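Local coordinates for uncharacterized protein (Parabacteroides distasonis, PDB 3LM3), which is of unknown function but probably acts on carbohydrates as a glycoside hydrolase or a polysaccharide deacetylase, at residues M28-P33 with I285-M290; R71-F76 with F319-E324; V213-W218 with F279-N284. All blocks are in the same frame, centred on the assembly; numbering follows the deposited sequence. Where two conformers were deposited one is given.

Contact 1. Residues M28-P33 with I285-M290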
loop_
_atom_site.group_PDB
_atom_site.type_symbol
_atom_site.label_atom_id
_atom_site.label_comp_id
_atom_site.label_asym_id
_atom_site.label_seq_id
_atom_site.Cartn_x
_atom_site.Cartn_y
_atom_site.Cartn_z
HETATM N N MSE A 28 -2.007 -8.037 10.177
HETATM C CA MSE A 28 -1.531 -7.192 11.264
HETATM C C MSE A 28 -2.010 -7.717 12.615
HETATM O O MSE A 28 -3.200 -8.063 12.774
HETATM C CB MSE A 28 -2.015 -5.765 11.105
HETATM C CG MSE A 28 -1.584 -4.808 12.172
HETATM SE SE MSE A 28 -2.361 -3.063 11.855
HETATM C CE MSE A 28 -1.220 -2.059 13.059
ATOM N N ILE A 29 -1.084 -7.785 13.561
ATOM C CA ILE A 29 -1.344 -8.174 14.947
ATOM C C ILE A 29 -1.038 -6.963 15.844
ATOM O O ILE A 29 0.013 -6.347 15.746
ATOM C CB ILE A 29 -0.459 -9.340 15.388
ATOM C CG1 ILE A 29 -0.534 -10.528 14.418
ATOM C CG2 ILE A 29 -0.811 -9.764 16.832
ATOM C CD1 ILE A 29 -1.864 -11.115 14.228
ATOM N N ARG A 30 -1.956 -6.617 16.752
ATOM C CA ARG A 30 -1.845 -5.395 17.570
ATOM C C ARG A 30 -2.556 -5.590 18.896
ATOM O O ARG A 30 -3.228 -6.596 19.074
ATOM C CB ARG A 30 -2.417 -4.192 16.797
ATOM C CG ARG A 30 -3.900 -4.259 16.530
ATOM C CD ARG A 30 -4.313 -3.434 15.337
ATOM N NE ARG A 30 -5.745 -3.225 15.331
ATOM C CZ ARG A 30 -6.402 -2.613 14.353
ATOM N NH1 ARG A 30 -5.767 -2.216 13.257
ATOM N NH2 ARG A 30 -7.718 -2.400 14.503
ATOM N N THR A 31 -2.410 -4.637 19.827
ATOM C CA THR A 31 -3.150 -4.616 21.084
ATOM C C THR A 31 -4.187 -3.505 21.104
ATOM O O THR A 31 -5.130 -3.557 21.879
ATOM C CB THR A 31 -2.263 -4.520 22.347
ATOM O OG1 THR A 31 -1.937 -3.150 22.651
ATOM C CG2 THR A 31 -1.004 -5.414 22.276
ATOM N N THR A 32 -3.990 -2.481 20.297
ATOM C CA THR A 32 -4.931 -1.363 20.105
ATOM C C THR A 32 -4.771 -0.911 18.644
ATOM O O THR A 32 -3.775 -1.290 17.987
ATOM C CB THR A 32 -4.651 -0.174 21.052
ATOM O OG1 THR A 32 -3.407 0.448 20.685
ATOM C CG2 THR A 32 -4.589 -0.576 22.508
ATOM N N PRO A 33 -5.726 -0.138 18.082
ATOM C CA PRO A 33 -5.698 0.030 16.642
ATOM C C PRO A 33 -4.561 0.830 16.043
ATOM O O PRO A 33 -4.077 0.475 14.970
ATOM C CB PRO A 33 -7.039 0.708 16.323
ATOM C CG PRO A 33 -7.928 0.274 17.404
ATOM C CD PRO A 33 -7.052 0.208 18.632
ATOM N N ILE A 285 -3.709 -5.563 3.044
ATOM C CA ILE A 285 -3.461 -5.662 4.492
ATOM C C ILE A 285 -4.791 -5.990 5.149
ATOM O O ILE A 285 -5.767 -5.260 4.962
ATOM C CB ILE A 285 -2.854 -4.396 5.086
ATOM C CG1 ILE A 285 -1.484 -4.111 4.453
ATOM C CG2 ILE A 285 -2.739 -4.528 6.633
ATOM C CD1 ILE A 285 -0.897 -2.722 4.772
ATOM N N TRP A 286 -4.847 -7.097 5.862
ATOM C CA TRP A 286 -6.012 -7.532 6.637
ATOM C C TRP A 286 -5.628 -7.568 8.101
ATOM O O TRP A 286 -4.703 -8.287 8.505
ATOM C CB TRP A 286 -6.467 -8.933 6.244
ATOM C CG TRP A 286 -7.084 -9.086 4.884
ATOM C CD1 TRP A 286 -6.636 -8.535 3.700
ATOM C CD2 TRP A 286 -8.276 -9.804 4.543
ATOM N NE1 TRP A 286 -7.465 -8.901 2.675
ATOM C CE2 TRP A 286 -8.485 -9.665 3.163
ATOM C CE3 TRP A 286 -9.232 -10.509 5.284
ATOM C CZ2 TRP A 286 -9.558 -10.253 2.509
ATOM C CZ3 TRP A 286 -10.273 -11.102 4.619
ATOM C CH2 TRP A 286 -10.441 -10.965 3.265
ATOM N N GLU A 287 -6.339 -6.842 8.940
ATOM C CA GLU A 287 -6.060 -6.881 10.359
ATOM C C GLU A 287 -6.694 -8.116 10.981
ATOM O O GLU A 287 -7.863 -8.417 10.724
ATOM C CB GLU A 287 -6.602 -5.637 11.022
ATOM C CG GLU A 287 -5.993 -4.319 10.543
ATOM C CD GLU A 287 -6.509 -3.803 9.203
ATOM O OE1 GLU A 287 -7.532 -4.293 8.652
ATOM O OE2 GLU A 287 -5.929 -2.817 8.715
ATOM N N ALA A 288 -5.900 -8.840 11.766
ATOM C CA ALA A 288 -6.376 -10.065 12.422
ATOM C C ALA A 288 -7.642 -9.809 13.241
ATOM O O ALA A 288 -8.516 -10.676 13.321
ATOM C CB ALA A 288 -5.303 -10.643 13.290
ATOM N N GLN A 289 -7.731 -8.643 13.860
ATOM C CA GLN A 289 -8.878 -8.325 14.712
ATOM C C GLN A 289 -10.202 -8.301 13.958
ATOM O O GLN A 289 -11.275 -8.282 14.595
ATOM C CB GLN A 289 -8.660 -7.022 15.478
ATOM C CG GLN A 289 -8.428 -5.745 14.671
ATOM C CD GLN A 289 -9.658 -5.202 13.975
ATOM O OE1 GLN A 289 -9.822 -5.368 12.785
ATOM N NE2 GLN A 289 -10.548 -4.546 14.735
HETATM N N MSE A 290 -10.172 -8.321 12.626
HETATM C CA MSE A 290 -11.425 -8.310 11.855
HETATM C C MSE A 290 -12.266 -9.532 12.139
HETATM O O MSE A 290 -13.525 -9.476 12.078
HETATM C CB MSE A 290 -11.181 -8.206 10.345
HETATM C CG MSE A 290 -10.787 -6.840 9.890
HETATM SE SE MSE A 290 -10.654 -6.582 7.996
HETATM C CE MSE A 290 -9.641 -8.196 7.627
HETATM O O HOH W 1 -5.365 -6.942 14.228
#
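The guanidinium of R30 has E287 CB and Q289 CG over one face, E287 CB standing 4.1 Å above its plane and toward the rim, while P33 CA, from R30's own loop, lies over the opposite face. The two terminal nitrogens share the touching: R30 NH1 comes to 3.4 Å from E287 CG, and R30 NH2 lies 3.4 Å from Q289 CG. Q289 CG sits between its backbone N and carbonyl carbon (chi1 59°), which brings it against the guanidinium face. The flat ends are tilted against the guanidinium plane, the Q289 amide by 40° and the E287 carboxylate by 49°. R30 NH1 and E287 OE2 stay 4.6 Å apart, too far for a salt bridge. Firmer polar partners come from other parts of the chain: E47 makes a salt bridge with R30 NE, Q289 NE2 is hydrogen-bonded to both E293 and E47, and Y112 OH bonds E287 OE2. The backbones themselves join directly: M28 N donates to W286 O at 3.2 Å, and A288 N reaches M28 O at 3.0 Å. A water also donates to M28 O and accepts from Q289 N, bridging the two segments. I29 CD1 closes on A288 CB at 3.6 Å. This is the parallel pairing of strands 21-29 and 280-287 at their C-terminal ends, the edge at which proteins of the barrel-like glycosidase/deacetylase clan usually carry their active site.

Contact 2. Residues R71-F76 with F319-E324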
loop_
_atom_site.group_PDB
_atom_site.type_symbol
_atom_site.label_atom_id
_atom_site.label_comp_id
_atom_site.label_asym_id
_atom_site.label_seq_id
_atom_site.Cartn_x
_atom_site.Cartn_y
_atom_site.Cartn_z
ATOM N N ARG A 71 2.478 -17.426 0.657
ATOM C CA ARG A 71 2.988 -16.934 1.931
ATOM C C ARG A 71 2.701 -15.457 2.043
ATOM O O ARG A 71 2.380 -14.782 1.044
ATOM C CB ARG A 71 4.468 -17.245 2.112
ATOM C CG ARG A 71 5.331 -16.681 1.026
ATOM C CD ARG A 71 5.427 -17.659 -0.163
ATOM N NE ARG A 71 6.470 -17.262 -1.079
ATOM C CZ ARG A 71 6.695 -17.837 -2.254
ATOM N NH1 ARG A 71 5.973 -18.881 -2.640
ATOM N NH2 ARG A 71 7.657 -17.376 -3.036
ATOM N N LEU A 72 2.748 -14.979 3.279
ATOM C CA LEU A 72 2.326 -13.626 3.611
ATOM C C LEU A 72 3.249 -13.028 4.662
ATOM O O LEU A 72 4.121 -13.694 5.218
ATOM C CB LEU A 72 0.877 -13.648 4.068
ATOM C CG LEU A 72 0.491 -14.477 5.294
ATOM C CD1 LEU A 72 0.987 -13.877 6.616
ATOM C CD2 LEU A 72 -1.051 -14.709 5.314
ATOM N N THR A 73 3.064 -11.742 4.931
ATOM C CA THR A 73 3.788 -11.022 5.948
ATOM C C THR A 73 2.939 -10.852 7.181
ATOM O O THR A 73 1.859 -10.262 7.102
ATOM C CB THR A 73 4.195 -9.649 5.411
ATOM O OG1 THR A 73 5.026 -9.821 4.251
ATOM C CG2 THR A 73 4.929 -8.805 6.442
ATOM N N TRP A 74 3.439 -11.321 8.316
ATOM C CA TRP A 74 2.843 -11.027 9.621
ATOM C C TRP A 74 3.481 -9.765 10.137
ATOM O O TRP A 74 4.706 -9.685 10.259
ATOM C CB TRP A 74 3.142 -12.169 10.575
ATOM C CG TRP A 74 2.540 -13.486 10.190
ATOM C CD1 TRP A 74 3.181 -14.531 9.561
ATOM C CD2 TRP A 74 1.193 -13.939 10.435
ATOM N NE1 TRP A 74 2.312 -15.582 9.409
ATOM C CE2 TRP A 74 1.087 -15.241 9.938
ATOM C CE3 TRP A 74 0.052 -13.342 11.021
ATOM C CZ2 TRP A 74 -0.092 -15.984 10.016
ATOM C CZ3 TRP A 74 -1.115 -14.083 11.109
ATOM C CH2 TRP A 74 -1.191 -15.389 10.610
ATOM N N GLY A 75 2.680 -8.771 10.454
ATOM C CA GLY A 75 3.190 -7.524 10.959
ATOM C C GLY A 75 2.676 -7.257 12.358
ATOM O O GLY A 75 1.461 -7.260 12.586
ATOM N N PHE A 76 3.588 -7.015 13.306
ATOM C CA PHE A 76 3.242 -6.806 14.716
ATOM C C PHE A 76 3.551 -5.387 15.163
ATOM O O PHE A 76 4.630 -4.865 14.887
ATOM C CB PHE A 76 4.106 -7.700 15.609
ATOM C CG PHE A 76 3.769 -9.178 15.572
ATOM C CD1 PHE A 76 4.117 -9.983 14.507
ATOM C CD2 PHE A 76 3.130 -9.752 16.643
ATOM C CE1 PHE A 76 3.806 -11.350 14.524
ATOM C CE2 PHE A 76 2.805 -11.111 16.654
ATOM C CZ PHE A 76 3.135 -11.884 15.601
ATOM N N PHE A 319 1.432 -15.630 -4.555
ATOM C CA PHE A 319 1.148 -15.011 -3.282
ATOM C C PHE A 319 2.439 -15.088 -2.467
ATOM O O PHE A 319 2.835 -16.158 -2.012
ATOM C CB PHE A 319 -0.005 -15.709 -2.547
ATOM C CG PHE A 319 -1.381 -15.379 -3.122
ATOM C CD1 PHE A 319 -1.821 -15.889 -4.340
ATOM C CD2 PHE A 319 -2.206 -14.502 -2.455
ATOM C CE1 PHE A 319 -3.107 -15.544 -4.827
ATOM C CE2 PHE A 319 -3.467 -14.174 -2.939
ATOM C CZ PHE A 319 -3.894 -14.687 -4.136
ATOM N N VAL A 320 3.081 -13.930 -2.331
ATOM C CA VAL A 320 4.414 -13.839 -1.718
ATOM C C VAL A 320 4.428 -12.756 -0.653
ATOM O O VAL A 320 3.501 -11.955 -0.534
ATOM C CB VAL A 320 5.511 -13.581 -2.787
ATOM C CG1 VAL A 320 5.455 -14.676 -3.874
ATOM C CG2 VAL A 320 5.373 -12.214 -3.415
ATOM N N THR A 321 5.492 -12.748 0.142
ATOM C CA THR A 321 5.615 -11.757 1.195
ATOM C C THR A 321 5.918 -10.365 0.618
ATOM O O THR A 321 6.431 -10.250 -0.502
ATOM C CB THR A 321 6.674 -12.130 2.237
ATOM O OG1 THR A 321 7.976 -11.875 1.690
ATOM C CG2 THR A 321 6.560 -13.586 2.676
ATOM N N PHE A 322 5.591 -9.309 1.370
ATOM C CA PHE A 322 5.978 -7.947 0.961
ATOM C C PHE A 322 7.459 -7.873 0.691
ATOM O O PHE A 322 7.887 -7.322 -0.313
ATOM C CB PHE A 322 5.539 -6.910 2.020
ATOM C CG PHE A 322 4.140 -6.352 1.810
ATOM C CD1 PHE A 322 3.033 -7.051 2.237
ATOM C CD2 PHE A 322 3.950 -5.130 1.181
ATOM C CE1 PHE A 322 1.749 -6.545 2.060
ATOM C CE2 PHE A 322 2.665 -4.611 0.997
ATOM C CZ PHE A 322 1.564 -5.326 1.431
ATOM N N GLY A 323 8.270 -8.395 1.619
ATOM C CA GLY A 323 9.704 -8.336 1.476
ATOM C C GLY A 323 10.205 -9.082 0.246
ATOM O O GLY A 323 11.112 -8.613 -0.461
ATOM N N GLU A 324 9.657 -10.265 -0.030
ATOM C CA GLU A 324 10.097 -11.064 -1.201
ATOM C C GLU A 324 9.801 -10.298 -2.477
ATOM O O GLU A 324 10.615 -10.241 -3.405
ATOM C CB GLU A 324 9.337 -12.385 -1.305
ATOM C CG GLU A 324 9.796 -13.503 -0.514
ATOM C CD GLU A 324 8.926 -14.682 -0.955
ATOM O OE1 GLU A 324 7.810 -14.792 -0.440
ATOM O OE2 GLU A 324 9.284 -15.384 -1.929
#
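One carboxylate, that of E324, does two jobs here: it closes a capping box at the start of helix 322-332 and takes a side-on salt bridge from R71. In the box, E324 N donates to T321 OG1 and T321 N donates back to E324 OE1, at 3.1 Å. The same E324 OE1 accepts from R71 NE at 2.9 Å, while R71 NH2 meets the syn lone pair of E324 OE2 at 2.8 Å. The two planes are only 19° apart, and the paired bonds keep the two groups nearly coplanar and resist their turning. R71, in one of its two deposited conformers, gets there by a bend that swings CD round (chi2 -87°), and V320 CG1 covers one face of its guanidinium, 3.6 Å from R71 NH2. An alanine in place of E324 would probably leave R71 without its carboxylate mate, held by the backbone oxygens of E13 and N69, and would deprive T321 N of its acceptor and so weaken the cap. Further in, the turn from strand 318-320 into the helix is pinned to strand 73-76 of the parallel sheet and to the loop leading into it. R71 N donates to F319 O at 3.0 Å. T73 OG1 is hydrogen-bonded to E105 and also accepts from F322 N at 3.0 Å, and this oxygen lies in the plane of the F322 ring, at its edge, 4.0 Å from F322 CD1.

Contact 3. Residues V213-W218 with F279-N284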
loop_
_atom_site.group_PDB
_atom_site.type_symbol
_atom_site.label_atom_id
_atom_site.label_comp_id
_atom_site.label_asym_id
_atom_site.label_seq_id
_atom_site.Cartn_x
_atom_site.Cartn_y
_atom_site.Cartn_z
ATOM N N VAL A 213 13.109 -0.045 -1.492
ATOM C CA VAL A 213 11.944 -0.066 -2.370
ATOM C C VAL A 213 10.735 0.324 -1.531
ATOM O O VAL A 213 10.440 -0.274 -0.489
ATOM C CB VAL A 213 11.716 -1.486 -2.933
ATOM C CG1 VAL A 213 10.500 -1.498 -3.888
ATOM C CG2 VAL A 213 12.957 -1.996 -3.635
ATOM N N ASN A 214 10.003 1.329 -1.981
ATOM C CA ASN A 214 8.834 1.826 -1.264
ATOM C C ASN A 214 7.561 1.232 -1.885
ATOM O O ASN A 214 7.268 1.472 -3.052
ATOM C CB ASN A 214 8.785 3.365 -1.267
ATOM C CG ASN A 214 7.839 3.900 -0.240
ATOM O OD1 ASN A 214 7.167 3.127 0.427
ATOM N ND2 ASN A 214 7.778 5.238 -0.067
ATOM N N LEU A 215 6.843 0.467 -1.085
ATOM C CA LEU A 215 5.652 -0.273 -1.467
ATOM C C LEU A 215 4.372 0.264 -0.863
ATOM O O LEU A 215 4.243 0.466 0.349
ATOM C CB LEU A 215 5.744 -1.742 -1.027
ATOM C CG LEU A 215 6.890 -2.542 -1.636
ATOM C CD1 LEU A 215 6.820 -4.007 -1.166
ATOM C CD2 LEU A 215 6.860 -2.473 -3.186
ATOM N N ASP A 216 3.378 0.446 -1.721
ATOM C CA ASP A 216 1.972 0.594 -1.327
ATOM C C ASP A 216 1.483 -0.564 -0.462
ATOM O O ASP A 216 2.039 -1.667 -0.511
ATOM C CB ASP A 216 1.124 0.703 -2.592
ATOM C CG ASP A 216 -0.273 1.278 -2.361
ATOM O OD1 ASP A 216 -0.563 1.903 -1.295
ATOM O OD2 ASP A 216 -1.123 1.068 -3.275
ATOM N N GLY A 217 0.416 -0.315 0.285
ATOM C CA GLY A 217 -0.178 -1.270 1.215
ATOM C C GLY A 217 -1.485 -1.923 0.772
ATOM O O GLY A 217 -1.727 -3.088 1.089
ATOM N N TRP A 218 -2.366 -1.144 0.117
ATOM C CA TRP A 218 -3.665 -1.604 -0.359
ATOM C C TRP A 218 -3.921 -1.121 -1.778
ATOM O O TRP A 218 -4.056 0.080 -2.030
ATOM C CB TRP A 218 -4.824 -1.076 0.500
ATOM C CG TRP A 218 -4.873 -1.400 1.951
ATOM C CD1 TRP A 218 -5.656 -2.350 2.540
ATOM C CD2 TRP A 218 -4.171 -0.748 3.004
ATOM N NE1 TRP A 218 -5.478 -2.329 3.894
ATOM C CE2 TRP A 218 -4.589 -1.337 4.210
ATOM C CE3 TRP A 218 -3.243 0.290 3.046
ATOM C CZ2 TRP A 218 -4.079 -0.947 5.446
ATOM C CZ3 TRP A 218 -2.744 0.688 4.284
ATOM C CH2 TRP A 218 -3.163 0.055 5.464
ATOM N N PHE A 279 4.703 -6.557 -15.467
ATOM C CA PHE A 279 4.352 -7.399 -14.323
ATOM C C PHE A 279 3.071 -6.795 -13.756
ATOM O O PHE A 279 2.704 -5.657 -14.117
ATOM C CB PHE A 279 5.435 -7.435 -13.230
ATOM C CG PHE A 279 5.676 -6.117 -12.526
ATOM C CD1 PHE A 279 6.576 -5.194 -13.027
ATOM C CD2 PHE A 279 5.033 -5.832 -11.340
ATOM C CE1 PHE A 279 6.810 -3.977 -12.366
ATOM C CE2 PHE A 279 5.251 -4.628 -10.688
ATOM C CZ PHE A 279 6.143 -3.707 -11.198
ATOM N N GLY A 280 2.414 -7.537 -12.863
ATOM C CA GLY A 280 1.271 -6.992 -12.125
ATOM C C GLY A 280 1.447 -7.278 -10.656
ATOM O O GLY A 280 1.909 -8.357 -10.301
ATOM N N TRP A 281 1.022 -6.337 -9.814
ATOM C CA TRP A 281 1.183 -6.467 -8.372
ATOM C C TRP A 281 -0.011 -5.856 -7.646
ATOM O O TRP A 281 -0.397 -4.715 -7.919
ATOM C CB TRP A 281 2.470 -5.769 -7.927
ATOM C CG TRP A 281 2.602 -5.631 -6.431
ATOM C CD1 TRP A 281 2.539 -6.626 -5.491
ATOM C CD2 TRP A 281 2.789 -4.404 -5.715
ATOM N NE1 TRP A 281 2.694 -6.077 -4.228
ATOM C CE2 TRP A 281 2.811 -4.717 -4.343
ATOM C CE3 TRP A 281 2.917 -3.067 -6.103
ATOM C CZ2 TRP A 281 2.993 -3.752 -3.350
ATOM C CZ3 TRP A 281 3.068 -2.123 -5.130
ATOM C CH2 TRP A 281 3.114 -2.458 -3.773
ATOM N N VAL A 282 -0.591 -6.642 -6.753
ATOM C CA VAL A 282 -1.660 -6.250 -5.867
ATOM C C VAL A 282 -1.147 -6.389 -4.436
ATOM O O VAL A 282 -0.542 -7.410 -4.069
ATOM C CB VAL A 282 -2.889 -7.157 -6.060
ATOM C CG1 VAL A 282 -3.892 -7.010 -4.910
ATOM C CG2 VAL A 282 -3.520 -6.881 -7.443
ATOM N N ALA A 283 -1.404 -5.353 -3.630
ATOM C CA ALA A 283 -1.048 -5.301 -2.211
ATOM C C ALA A 283 -2.282 -5.300 -1.348
ATOM O O ALA A 283 -3.302 -4.687 -1.709
ATOM C CB ALA A 283 -0.246 -4.036 -1.913
ATOM N N ASN A 284 -2.247 -5.969 -0.201
ATOM C CA ASN A 284 -3.407 -5.923 0.693
ATOM C C ASN A 284 -2.958 -6.151 2.120
ATOM O O ASN A 284 -1.945 -6.792 2.380
ATOM C CB ASN A 284 -4.438 -6.964 0.272
ATOM C CG ASN A 284 -5.882 -6.556 0.559
ATOM O OD1 ASN A 284 -6.161 -5.550 1.210
ATOM N ND2 ASN A 284 -6.822 -7.369 0.026
#
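D216, whose CB rests 3.9 Å from W281 CH2, has its carboxylate oxygen OD1 held twice, by W174 N and, weakly, by G217 N at 2.9 Å. Its backbone oxygen fares differently: D216 O is buried with no polar partner in the model and lies at the edge of the W281 ring, near its plane, 3.5 Å from W281 CH2. The first torsion sets W281 CG anti to the backbone N (chi1 170°), starting the side chain toward D216. L215 CD2 comes obliquely to the same corner of the six-membered ring, 3.8 Å from W281 CH2. The ring is fixed further by T24 OG1, which takes W281 NE1, and by F325 stacked on it. Strands 213-216 and 280-284 do not pair as neighbours in a sheet: their axes stand 8.2 Å apart at 69°, and no hydrogen bond crosses between the two segments. That splayed seam, packed with side chains, is consistent with an irregular wall of the barrel-like fold expected of the glycosidase/deacetylase clan. Beyond the seam the two segments draw together. G217 O lies 3.2 Å from N284 N, but at an angle too poor for a hydrogen bond, while W218 CA makes a C-H...O contact with A283 O at 3.4 Å. A283 CB touches the carbonyl oxygens of D216 and G217. N284 OD1 approaches W218 CD1 to 3.5 Å with amide and ring planes 73° apart; its other end, N284 ND2, donates to V244 O, and W218 NE1 bonds weakly to I285 O.

How the contacts relate
All three contacts are buried, but contact 3 lies deepest, its centre about 6 Å from that of the chain, against about 13 Å for the centre of contact 2 and about 16 Å for that of contact 1. Contacts 1 and 3 share strand 280-287, its C-terminal end in contact 1 and its earlier part in contact 3. Contact 2 reaches the same parallel sheet through strands 73-76 and 318-320, both neighbours of 21-29; I29 N probably bonds G75 O. F322 links contacts 2 and 3, its ring packing on D216 O. The chemistry shifts accordingly: sheet bonds and a sandwiched arginine at the strand ends, a salt bridge and helix cap in contact 2, and mainly indole packing in contact 3.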